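PDB 4R29: cysteine S-methyltransferase NleE, which probably methylates a zinc-finger cysteine of the host proteins TAB2 and TAB3 using S-adenosylmethionine, and thereby blocks host NF-kappa-B signalling. Local coordinates for residues 84-98 and 101-113. The protein carries 1 engineered substitution. Residues are numbered along the deposited sequence; the frame is centred on the assembly and turned at random.
Sequences FEPISRNEASTPEGS and TVISGKRPMGQFS. With SAM (S-adenosylmethionine), chain E.
Thr101 meets Gly97 one helical turn back through two donors: its backbone N continues the helix with a nearly straight bond (169° at the hydrogen), and OG1 binds the same Gly97 O at 2.9 Å, in the carbonyl plane. A chi1 of 50° turns OG1 back over the main chain toward that oxygen and sends CG2 toward Glu91, 3.8 Å from Glu91 CB. Gly105, at positive phi, ends helix 95-103 in a Schellman motif. The aliphatic chain of Lys106 crosses Ile87 and Glu91 at about a right angle; Glu91 OE1 touches its CD and CE, but NZ stays 4.5 Å from OE1, too far for a salt bridge. One water bridges Lys106 O to Glu85 O, a second to Glu85 N.

Arg107 runs extended from CG to NE, which carries its guanidinium to the SAM carboxylate. NE donates to Thr101 OG1, NH2 donates a hydrogen bond to Ser98 O, 3.0 Å away, on a lone pair in the carbonyl plane, and NH1 donates to SAM O and NH2 to SAM OXT, the latter 2.6 Å away. Ala92 CB and Ile87 CD1 lie over the guanidinium, so the group is gripped along its edge and covered on a face. This loop between helix and edge strand 109-114 belongs to the SAM pocket, completed in part by Tyr204 and Glu208, of this Rossmann-like fold. Pro108 CD stands 3.6 Å from the centroid of the Phe84 ring, 2° off its normal, a CH-pi contact, while Gly105 O lies at that ring's edge. Gln111 then offers its backbone N to OXT, and SAM N donates to Gln111 O and to Ser98 OG, the latter at 2.6 Å. Phe112 CB packs against Pro95 CA and Ser98 CB, and its ring meets Trp99 edge-to-face.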
loop_
_atom_site.group_PDB
_atom_site.type_symbol
_atom_site.label_atom_id
_atom_site.label_comp_id
_atom_site.label_asym_id
_atom_site.label_seq_id
_atom_site.Cartn_x
_atom_site.Cartn_y
_atom_site.Cartn_z
ATOM N N PHE A 84 18.544 -9.099 2.917
ATOM C CA PHE A 84 17.214 -9.633 3.161
ATOM C C PHE A 84 17.096 -11.105 2.800
ATOM O O PHE A 84 17.753 -11.586 1.869
ATOM C CB PHE A 84 16.160 -8.851 2.378
ATOM C CG PHE A 84 16.154 -7.378 2.659
ATOM C CD1 PHE A 84 15.541 -6.881 3.789
ATOM C CD2 PHE A 84 16.737 -6.490 1.774
ATOM C CE1 PHE A 84 15.508 -5.521 4.043
ATOM C CE2 PHE A 84 16.716 -5.121 2.031
ATOM C CZ PHE A 84 16.095 -4.643 3.174
ATOM N N GLU A 85 16.240 -11.801 3.550
ATOM C CA GLU A 85 15.769 -13.139 3.218
ATOM C C GLU A 85 14.286 -13.072 2.853
ATOM O O GLU A 85 13.549 -12.258 3.404
ATOM C CB GLU A 85 15.904 -14.066 4.430
ATOM C CG GLU A 85 17.313 -14.505 4.768
ATOM C CD GLU A 85 17.377 -15.217 6.109
ATOM O OE1 GLU A 85 16.309 -15.645 6.616
ATOM O OE2 GLU A 85 18.494 -15.342 6.660
ATOM N N PRO A 86 13.837 -13.951 1.948
ATOM C CA PRO A 86 12.424 -14.041 1.570
ATOM C C PRO A 86 11.504 -14.289 2.758
ATOM O O PRO A 86 11.814 -15.083 3.651
ATOM C CB PRO A 86 12.388 -15.262 0.647
ATOM C CG PRO A 86 13.735 -15.329 0.061
ATOM C CD PRO A 86 14.677 -14.858 1.148
ATOM N N ILE A 87 10.365 -13.610 2.751
ATOM C CA ILE A 87 9.343 -13.837 3.744
ATOM C C ILE A 87 8.330 -14.758 3.101
ATOM O O ILE A 87 8.314 -14.936 1.875
ATOM C CB ILE A 87 8.598 -12.526 4.107
ATOM C CG1 ILE A 87 7.985 -11.907 2.844
ATOM C CG2 ILE A 87 9.538 -11.541 4.765
ATOM C CD1 ILE A 87 6.823 -10.942 3.090
ATOM N N SER A 88 7.469 -15.328 3.928
ATOM C CA SER A 88 6.283 -15.973 3.418
ATOM C C SER A 88 5.233 -14.922 3.097
ATOM O O SER A 88 4.999 -13.984 3.879
ATOM C CB SER A 88 5.705 -16.967 4.430
ATOM O OG SER A 88 4.355 -17.240 4.109
ATOM N N ARG A 89 4.613 -15.101 1.933
ATOM C CA ARG A 89 3.441 -14.356 1.505
ATOM C C ARG A 89 2.413 -14.207 2.636
ATOM O O ARG A 89 1.706 -13.194 2.722
ATOM C CB ARG A 89 2.812 -15.084 0.306
ATOM C CG ARG A 89 1.294 -15.018 0.250
ATOM C CD ARG A 89 0.881 -13.626 -0.182
ATOM N NE ARG A 89 -0.562 -13.419 -0.119
ATOM C CZ ARG A 89 -1.136 -12.234 -0.281
ATOM N NH1 ARG A 89 -0.381 -11.164 -0.503
ATOM N NH2 ARG A 89 -2.454 -12.120 -0.207
ATOM N N ASN A 90 2.327 -15.224 3.490
ATOM C CA ASN A 90 1.406 -15.213 4.630
ATOM C C ASN A 90 1.648 -14.096 5.648
ATOM O O ASN A 90 0.703 -13.623 6.265
ATOM C CB ASN A 90 1.388 -16.573 5.324
ATOM C CG ASN A 90 0.826 -17.662 4.434
ATOM O OD1 ASN A 90 -0.091 -17.419 3.642
ATOM N ND2 ASN A 90 1.390 -18.861 4.533
ATOM N N GLU A 91 2.902 -13.663 5.789
ATOM C CA GLU A 91 3.262 -12.562 6.695
ATOM C C GLU A 91 2.798 -11.188 6.185
ATOM O O GLU A 91 2.771 -10.204 6.935
ATOM C CB GLU A 91 4.774 -12.525 6.919
ATOM C CG GLU A 91 5.391 -13.816 7.428
ATOM C CD GLU A 91 6.923 -13.768 7.423
ATOM O OE1 GLU A 91 7.501 -12.877 8.083
ATOM O OE2 GLU A 91 7.554 -14.608 6.750
ATOM N N ALA A 92 2.436 -11.121 4.906
ATOM C CA ALA A 92 2.093 -9.843 4.308
ATOM C C ALA A 92 0.770 -9.901 3.557
ATOM O O ALA A 92 0.597 -9.221 2.553
ATOM C CB ALA A 92 3.207 -9.376 3.386
ATOM N N SER A 93 -0.160 -10.712 4.038
ATOM C CA SER A 93 -1.436 -10.865 3.347
ATOM C C SER A 93 -2.523 -9.961 3.910
ATOM O O SER A 93 -3.608 -9.900 3.352
ATOM C CB SER A 93 -1.906 -12.321 3.394
ATOM O OG SER A 93 -2.049 -12.754 4.735
ATOM N N THR A 94 -2.240 -9.277 5.020
ATOM C CA THR A 94 -3.154 -8.268 5.546
ATOM C C THR A 94 -2.490 -6.905 5.399
ATOM O O THR A 94 -1.278 -6.825 5.210
ATOM C CB THR A 94 -3.512 -8.541 7.035
ATOM O OG1 THR A 94 -2.343 -8.401 7.856
ATOM C CG2 THR A 94 -4.098 -9.950 7.205
ATOM N N PRO A 95 -3.272 -5.821 5.461
ATOM C CA PRO A 95 -2.590 -4.522 5.415
ATOM C C PRO A 95 -1.535 -4.393 6.510
ATOM O O PRO A 95 -0.432 -3.893 6.266
ATOM C CB PRO A 95 -3.721 -3.518 5.663
ATOM C CG PRO A 95 -4.975 -4.218 5.163
ATOM C CD PRO A 95 -4.735 -5.709 5.297
ATOM N N GLU A 96 -1.867 -4.854 7.710
ATOM C CA GLU A 96 -0.992 -4.670 8.857
ATOM C C GLU A 96 0.347 -5.407 8.671
ATOM O O GLU A 96 1.412 -4.839 8.883
ATOM C CB GLU A 96 -1.710 -5.102 10.142
ATOM C CG GLU A 96 -0.992 -4.702 11.401
ATOM C CD GLU A 96 -1.641 -5.252 12.677
ATOM O OE1 GLU A 96 -2.688 -5.943 12.581
ATOM O OE2 GLU A 96 -1.097 -4.980 13.773
ATOM N N GLY A 97 0.291 -6.663 8.254
ATOM C CA GLY A 97 1.500 -7.424 7.985
ATOM C C GLY A 97 2.280 -6.856 6.812
ATOM O O GLY A 97 3.509 -6.966 6.761
ATOM N N SER A 98 1.565 -6.237 5.869
ATOM C CA SER A 98 2.190 -5.624 4.702
ATOM C C SER A 98 3.213 -4.570 5.100
ATOM O O SER A 98 4.293 -4.516 4.518
ATOM C CB SER A 98 1.140 -5.028 3.761
ATOM O OG SER A 98 0.264 -6.037 3.266
ATOM N N THR A 101 6.210 -6.128 8.092
ATOM C CA THR A 101 7.384 -6.781 7.529
ATOM C C THR A 101 8.391 -5.745 7.005
ATOM O O THR A 101 9.575 -6.026 6.857
ATOM C CB THR A 101 6.991 -7.741 6.364
ATOM O OG1 THR A 101 6.136 -7.045 5.451
ATOM C CG2 THR A 101 6.261 -8.982 6.872
ATOM N N VAL A 102 7.919 -4.546 6.700
ATOM C CA VAL A 102 8.837 -3.531 6.231
ATOM C C VAL A 102 9.468 -2.776 7.414
ATOM O O VAL A 102 10.687 -2.607 7.456
ATOM C CB VAL A 102 8.165 -2.565 5.231
ATOM C CG1 VAL A 102 9.110 -1.458 4.853
ATOM C CG2 VAL A 102 7.686 -3.335 3.992
ATOM N N ILE A 103 8.649 -2.347 8.379
ATOM C CA ILE A 103 9.165 -1.574 9.509
ATOM C C ILE A 103 10.051 -2.414 10.440
ATOM O O ILE A 103 10.952 -1.890 11.084
ATOM C CB ILE A 103 8.066 -0.813 10.296
ATOM C CG1 ILE A 103 7.283 -1.732 11.242
ATOM C CG2 ILE A 103 7.130 -0.036 9.341
ATOM C CD1 ILE A 103 6.327 -0.960 12.169
ATOM N N SER A 104 9.827 -3.719 10.471
ATOM C CA SER A 104 10.677 -4.603 11.259
ATOM C C SER A 104 11.945 -4.965 10.482
ATOM O O SER A 104 12.783 -5.720 10.962
ATOM C CB SER A 104 9.916 -5.877 11.623
ATOM O OG SER A 104 9.648 -6.660 10.460
ATOM N N GLY A 105 12.063 -4.455 9.263
ATOM C CA GLY A 105 13.246 -4.684 8.451
ATOM C C GLY A 105 13.353 -6.034 7.744
ATOM O O GLY A 105 14.408 -6.366 7.202
ATOM N N LYS A 106 12.280 -6.816 7.730
ATOM C CA LYS A 106 12.310 -8.121 7.060
ATOM C C LYS A 106 12.462 -7.993 5.546
ATOM O O LYS A 106 13.033 -8.869 4.898
ATOM C CB LYS A 106 11.038 -8.914 7.329
ATOM C CG LYS A 106 10.952 -9.571 8.679
ATOM C CD LYS A 106 9.836 -10.598 8.650
ATOM C CE LYS A 106 9.459 -11.012 10.026
ATOM N NZ LYS A 106 9.301 -9.777 10.861
ATOM N N ARG A 107 11.930 -6.916 4.983
ATOM C CA ARG A 107 12.002 -6.706 3.540
ATOM C C ARG A 107 11.979 -5.211 3.237
ATOM O O ARG A 107 11.587 -4.409 4.083
ATOM C CB ARG A 107 10.848 -7.436 2.806
ATOM C CG ARG A 107 9.453 -6.990 3.221
ATOM C CD ARG A 107 8.349 -7.655 2.382
ATOM N NE ARG A 107 7.042 -7.117 2.736
ATOM C CZ ARG A 107 5.964 -7.125 1.949
ATOM N NH1 ARG A 107 6.010 -7.666 0.725
ATOM N NH2 ARG A 107 4.832 -6.598 2.395
ATOM N N PRO A 108 12.404 -4.834 2.025
ATOM C CA PRO A 108 12.502 -3.411 1.682
ATOM C C PRO A 108 11.189 -2.711 1.254
ATOM O O PRO A 108 11.126 -1.491 1.337
ATOM C CB PRO A 108 13.538 -3.405 0.541
ATOM C CG PRO A 108 13.381 -4.740 -0.104
ATOM C CD PRO A 108 13.092 -5.691 1.042
ATOM N N MET A 109 10.194 -3.438 0.762
ATOM C CA MET A 109 8.902 -2.804 0.470
ATOM C C MET A 109 7.677 -3.709 0.501
ATOM O O MET A 109 7.772 -4.936 0.436
ATOM C CB MET A 109 8.926 -1.888 -0.774
ATOM C CG MET A 109 8.549 -2.469 -2.084
ATOM S SD MET A 109 6.808 -2.839 -2.489
ATOM C CE MET A 109 7.239 -3.911 -3.863
ATOM N N GLY A 110 6.537 -3.058 0.698
ATOM C CA GLY A 110 5.242 -3.709 0.763
ATOM C C GLY A 110 4.215 -2.742 0.205
ATOM O O GLY A 110 4.498 -1.556 0.033
ATOM N N GLN A 111 3.027 -3.244 -0.079
ATOM C CA GLN A 111 1.973 -2.427 -0.665
ATOM C C GLN A 111 0.662 -2.858 -0.006
ATOM O O GLN A 111 0.444 -4.037 0.226
ATOM C CB GLN A 111 1.935 -2.612 -2.194
ATOM C CG GLN A 111 0.744 -1.934 -2.896
ATOM C CD GLN A 111 -0.512 -2.799 -2.891
ATOM O OE1 GLN A 111 -0.458 -3.980 -3.216
ATOM N NE2 GLN A 111 -1.639 -2.216 -2.521
ATOM N N PHE A 112 -0.181 -1.898 0.339
ATOM C CA PHE A 112 -1.485 -2.192 0.923
ATOM C C PHE A 112 -2.474 -1.097 0.516
ATOM O O PHE A 112 -2.120 -0.202 -0.226
ATOM C CB PHE A 112 -1.386 -2.371 2.449
ATOM C CG PHE A 112 -0.900 -1.144 3.197
ATOM C CD1 PHE A 112 0.468 -0.886 3.339
ATOM C CD2 PHE A 112 -1.811 -0.262 3.785
ATOM C CE1 PHE A 112 0.921 0.229 4.047
ATOM C CE2 PHE A 112 -1.368 0.862 4.498
ATOM C CZ PHE A 112 0.004 1.108 4.621
ATOM N N SER A 113 -3.705 -1.161 1.002
ATOM C CA SER A 113 -4.731 -0.194 0.613
ATOM C C SER A 113 -5.390 0.421 1.820
ATOM O O SER A 113 -5.475 -0.195 2.883
ATOM C CB SER A 113 -5.813 -0.886 -0.219
ATOM O OG SER A 113 -5.315 -1.138 -1.516
HETATM N N SAM E . 0.109 -6.609 0.693
HETATM C CA SAM E . 1.018 -7.387 -0.149
HETATM C C SAM E . 2.477 -7.124 0.205
HETATM O O SAM E . 3.339 -7.952 -0.111
HETATM O OXT SAM E . 2.811 -6.075 0.783
HETATM C CB SAM E . 0.834 -7.087 -1.634
HETATM C CG SAM E . -0.446 -7.643 -2.238
HETATM S SD SAM E . -0.411 -7.750 -4.057
HETATM C CE SAM E . -2.060 -8.476 -4.243
HETATM C "C5'" SAM E . 0.554 -9.269 -4.251
HETATM C "C4'" SAM E . 0.784 -9.568 -5.729
HETATM O "O4'" SAM E . 1.914 -10.407 -5.887
HETATM C "C3'" SAM E . -0.403 -10.284 -6.365
HETATM O "O3'" SAM E . -1.300 -9.371 -6.969
HETATM C "C2'" SAM E . 0.243 -11.200 -7.382
HETATM O "O2'" SAM E . 0.257 -10.501 -8.594
HETATM C "C1'" SAM E . 1.688 -11.358 -6.916
HETATM N N9 SAM E . 1.979 -12.668 -6.300
HETATM C C8 SAM E . 2.988 -13.518 -6.665
HETATM N N7 SAM E . 2.974 -14.595 -5.858
HETATM C C5 SAM E . 1.968 -14.440 -4.971
HETATM C C6 SAM E . 1.518 -15.240 -3.931
HETATM N N6 SAM E . 2.116 -16.399 -3.673
HETATM N N1 SAM E . 0.448 -14.822 -3.175
HETATM C C2 SAM E . -0.162 -13.609 -3.446
HETATM N N3 SAM E . 0.291 -12.814 -4.479
HETATM C C4 SAM E . 1.342 -13.223 -5.231
HETATM O O HOH W 1 12.929 -9.921 2.157
HETATM O O HOH W 2 15.247 -10.893 6.210
#